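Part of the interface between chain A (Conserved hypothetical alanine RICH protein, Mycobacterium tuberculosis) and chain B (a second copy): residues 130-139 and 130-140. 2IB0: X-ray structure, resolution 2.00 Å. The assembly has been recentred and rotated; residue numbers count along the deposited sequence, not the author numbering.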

# COMPACT_ATOMS: atom_id res chain seq x y z
N ALA A 130 6.61 -5.54 7.02
CA ALA A 130 5.17 -5.74 7.04
C ALA A 130 4.51 -4.63 6.19
O ALA A 130 3.58 -4.91 5.47
CB ALA A 130 4.63 -5.73 8.47
N SER A 131 5.00 -3.39 6.31
CA SER A 131 4.45 -2.32 5.53
C SER A 131 4.71 -2.47 4.04
O SER A 131 3.86 -2.11 3.24
CB SER A 131 4.85 -0.93 6.03
OG SER A 131 6.12 -0.52 5.53
N THR A 132 5.88 -2.97 3.66
CA THR A 132 6.15 -3.34 2.27
C THR A 132 5.18 -4.43 1.73
O THR A 132 4.57 -4.27 0.63
CB THR A 132 7.61 -3.78 2.14
OG1 THR A 132 8.43 -2.65 2.45
CG2 THR A 132 7.93 -4.26 0.73
N ALA A 133 4.98 -5.49 2.54
CA ALA A 133 4.01 -6.54 2.25
C ALA A 133 2.59 -5.98 2.16
O ALA A 133 1.81 -6.38 1.27
CB ALA A 133 4.11 -7.64 3.30
N LEU A 134 2.24 -5.04 3.05
CA LEU A 134 0.93 -4.44 3.04
C LEU A 134 0.71 -3.63 1.73
O LEU A 134 -0.34 -3.73 1.06
CB LEU A 134 0.80 -3.51 4.24
CG LEU A 134 -0.54 -2.97 4.80
CD1 LEU A 134 -0.27 -1.78 5.63
CD2 LEU A 134 -1.55 -2.62 3.78
N THR A 135 1.70 -2.81 1.40
CA THR A 135 1.66 -1.98 0.20
C THR A 135 1.61 -2.81 -1.09
O THR A 135 0.82 -2.48 -2.00
CB THR A 135 2.86 -1.06 0.16
OG1 THR A 135 2.73 -0.11 1.24
CG2 THR A 135 2.96 -0.33 -1.18
N GLU A 136 2.40 -3.88 -1.15
CA GLU A 136 2.37 -4.80 -2.29
C GLU A 136 1.00 -5.47 -2.51
O GLU A 136 0.60 -5.63 -3.67
CB GLU A 136 3.46 -5.86 -2.20
CG GLU A 136 4.86 -5.22 -2.36
CD GLU A 136 5.99 -6.21 -2.11
OE1 GLU A 136 5.76 -7.32 -1.58
OE2 GLU A 136 7.14 -5.88 -2.45
N SER A 137 0.37 -5.90 -1.40
CA SER A 137 -0.96 -6.52 -1.37
C SER A 137 -1.99 -5.52 -1.92
O SER A 137 -2.81 -5.85 -2.75
CB SER A 137 -1.34 -6.89 0.08
OG SER A 137 -0.51 -7.90 0.62
N ALA A 138 -1.93 -4.28 -1.43
CA ALA A 138 -2.75 -3.16 -1.95
C ALA A 138 -2.55 -2.82 -3.42
O ALA A 138 -3.50 -2.52 -4.11
CB ALA A 138 -2.49 -1.95 -1.14
N VAL A 139 -1.30 -2.76 -3.88
CA VAL A 139 -1.01 -2.52 -5.29
C VAL A 139 -1.53 -3.73 -6.10
O VAL A 139 -2.22 -3.57 -7.14
CB VAL A 139 0.48 -2.24 -5.48
CG1 VAL A 139 0.88 -2.39 -6.94
CG2 VAL A 139 0.85 -0.80 -4.93
N ALA B 130 0.72 6.02 9.31
CA ALA B 130 1.79 6.18 8.36
C ALA B 130 1.78 5.06 7.28
O ALA B 130 2.01 5.35 6.11
CB ALA B 130 3.10 6.23 9.07
N SER B 131 1.51 3.81 7.68
CA SER B 131 1.34 2.69 6.73
C SER B 131 0.23 2.92 5.73
O SER B 131 0.39 2.60 4.58
CB SER B 131 1.17 1.32 7.44
OG SER B 131 -0.19 0.98 7.74
N THR B 132 -0.90 3.44 6.18
CA THR B 132 -1.98 3.84 5.27
C THR B 132 -1.54 4.88 4.25
O THR B 132 -1.83 4.76 3.08
CB THR B 132 -3.19 4.32 6.07
OG1 THR B 132 -3.64 3.24 6.86
CG2 THR B 132 -4.35 4.73 5.15
N ALA B 133 -0.86 5.93 4.72
CA ALA B 133 -0.35 6.98 3.86
C ALA B 133 0.72 6.46 2.89
O ALA B 133 0.81 6.94 1.76
CB ALA B 133 0.23 8.14 4.73
N LEU B 134 1.57 5.54 3.34
CA LEU B 134 2.60 4.95 2.48
C LEU B 134 1.91 4.13 1.40
O LEU B 134 2.22 4.24 0.23
CB LEU B 134 3.57 4.10 3.32
CG LEU B 134 4.43 2.97 2.73
CD1 LEU B 134 5.31 3.44 1.60
CD2 LEU B 134 5.30 2.34 3.83
N THR B 135 0.95 3.33 1.81
CA THR B 135 0.23 2.51 0.86
C THR B 135 -0.60 3.36 -0.18
O THR B 135 -0.58 3.06 -1.36
CB THR B 135 -0.59 1.46 1.56
OG1 THR B 135 0.28 0.51 2.26
CG2 THR B 135 -1.46 0.75 0.55
N GLU B 136 -1.34 4.37 0.26
CA GLU B 136 -2.02 5.30 -0.67
C GLU B 136 -1.04 5.97 -1.65
O GLU B 136 -1.38 6.16 -2.83
CB GLU B 136 -2.83 6.37 0.09
CG GLU B 136 -3.98 5.71 0.94
CD GLU B 136 -4.79 6.70 1.82
OE1 GLU B 136 -4.30 7.79 2.18
OE2 GLU B 136 -5.92 6.37 2.19
N SER B 137 0.17 6.31 -1.17
CA SER B 137 1.19 6.96 -2.03
C SER B 137 1.63 6.02 -3.13
O SER B 137 1.64 6.40 -4.29
CB SER B 137 2.41 7.44 -1.22
OG SER B 137 2.05 8.42 -0.27
N ALA B 138 1.93 4.78 -2.75
CA ALA B 138 2.34 3.74 -3.68
C ALA B 138 1.25 3.43 -4.70
O ALA B 138 1.55 3.22 -5.87
CB ALA B 138 2.68 2.47 -2.92
N VAL B 139 0.00 3.31 -4.24
CA VAL B 139 -1.10 3.05 -5.14
C VAL B 139 -1.25 4.24 -6.09
O VAL B 139 -1.46 4.07 -7.30
CB VAL B 139 -2.40 2.76 -4.41
CG1 VAL B 139 -3.57 2.91 -5.36
CG2 VAL B 139 -2.41 1.31 -3.79
N MET B 140 -1.11 5.45 -5.57
CA MET B 140 -1.27 6.62 -6.41
C MET B 140 -0.15 6.66 -7.50
O MET B 140 -0.43 6.89 -8.68
CB MET B 140 -1.33 7.87 -5.51
CG MET B 140 -2.04 9.04 -6.09
SD MET B 140 -3.62 8.86 -6.93
CE MET B 140 -4.82 8.78 -5.65
O HOH W 1 2.40 0.22 4.43

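The apolar contact is built from small side chains. Ala A138 CB meets Thr B135 CG2 at 3.3 Å, and Thr A135 CG2 meets Ala B138 CB at the same 3.3 Å, so each threonine methyl rests tightly against the alanine of the other copy. One residue further along, Val A139 CG2 and Val B139 CG2 touch at 4.0 Å, and Val B139 CG2 also lies 4.2 Å from Ala A138 CB. Such short side chains can meet because the two helices pack closely, their axes 9.1 Å apart at closest approach and their N-to-C directions 42° apart. Like residues face each other: the CA atoms of Thr A135 and Thr B135 lie 4.8 Å apart, against 6.0 Å for Ser A131 and Ser B131 and 5.6 Å for Val A139 and Val B139. With both threonines in the m rotamer, Thr A135 OG1 and Thr B135 OG1 approach to 2.7 Å and form a hydrogen bond in which either could be the donor, the single direct hydrogen bond between the stretches. Leucines flank this pair: Leu A134 CD2 lies 3.9 Å from Thr B135 OG1, and Leu B134 CG lies 3.8 Å from Thr A135 OG1. The two leucines differ in chi2, t in Leu A134 and p in Leu B134, yet each lays a methyl against a serine hydroxyl in van der Waals contact, Leu A134 CD1 3.5 Å from Ser B131 OG and Leu B134 CD2 3.4 Å from Ser A131 OG; each serine OG hydrogen-bonds just outside its stretch. At the polar end, water 1 bridges the helices, donating to Ser A131 O at 3.0 Å and to Ser B131 O at 3.1 Å. Each carbonyl also accepts a hydrogen bond from the backbone N of Thr A135 or Thr B135 in its own helix, so the water links the backbones without breaking the helical pattern.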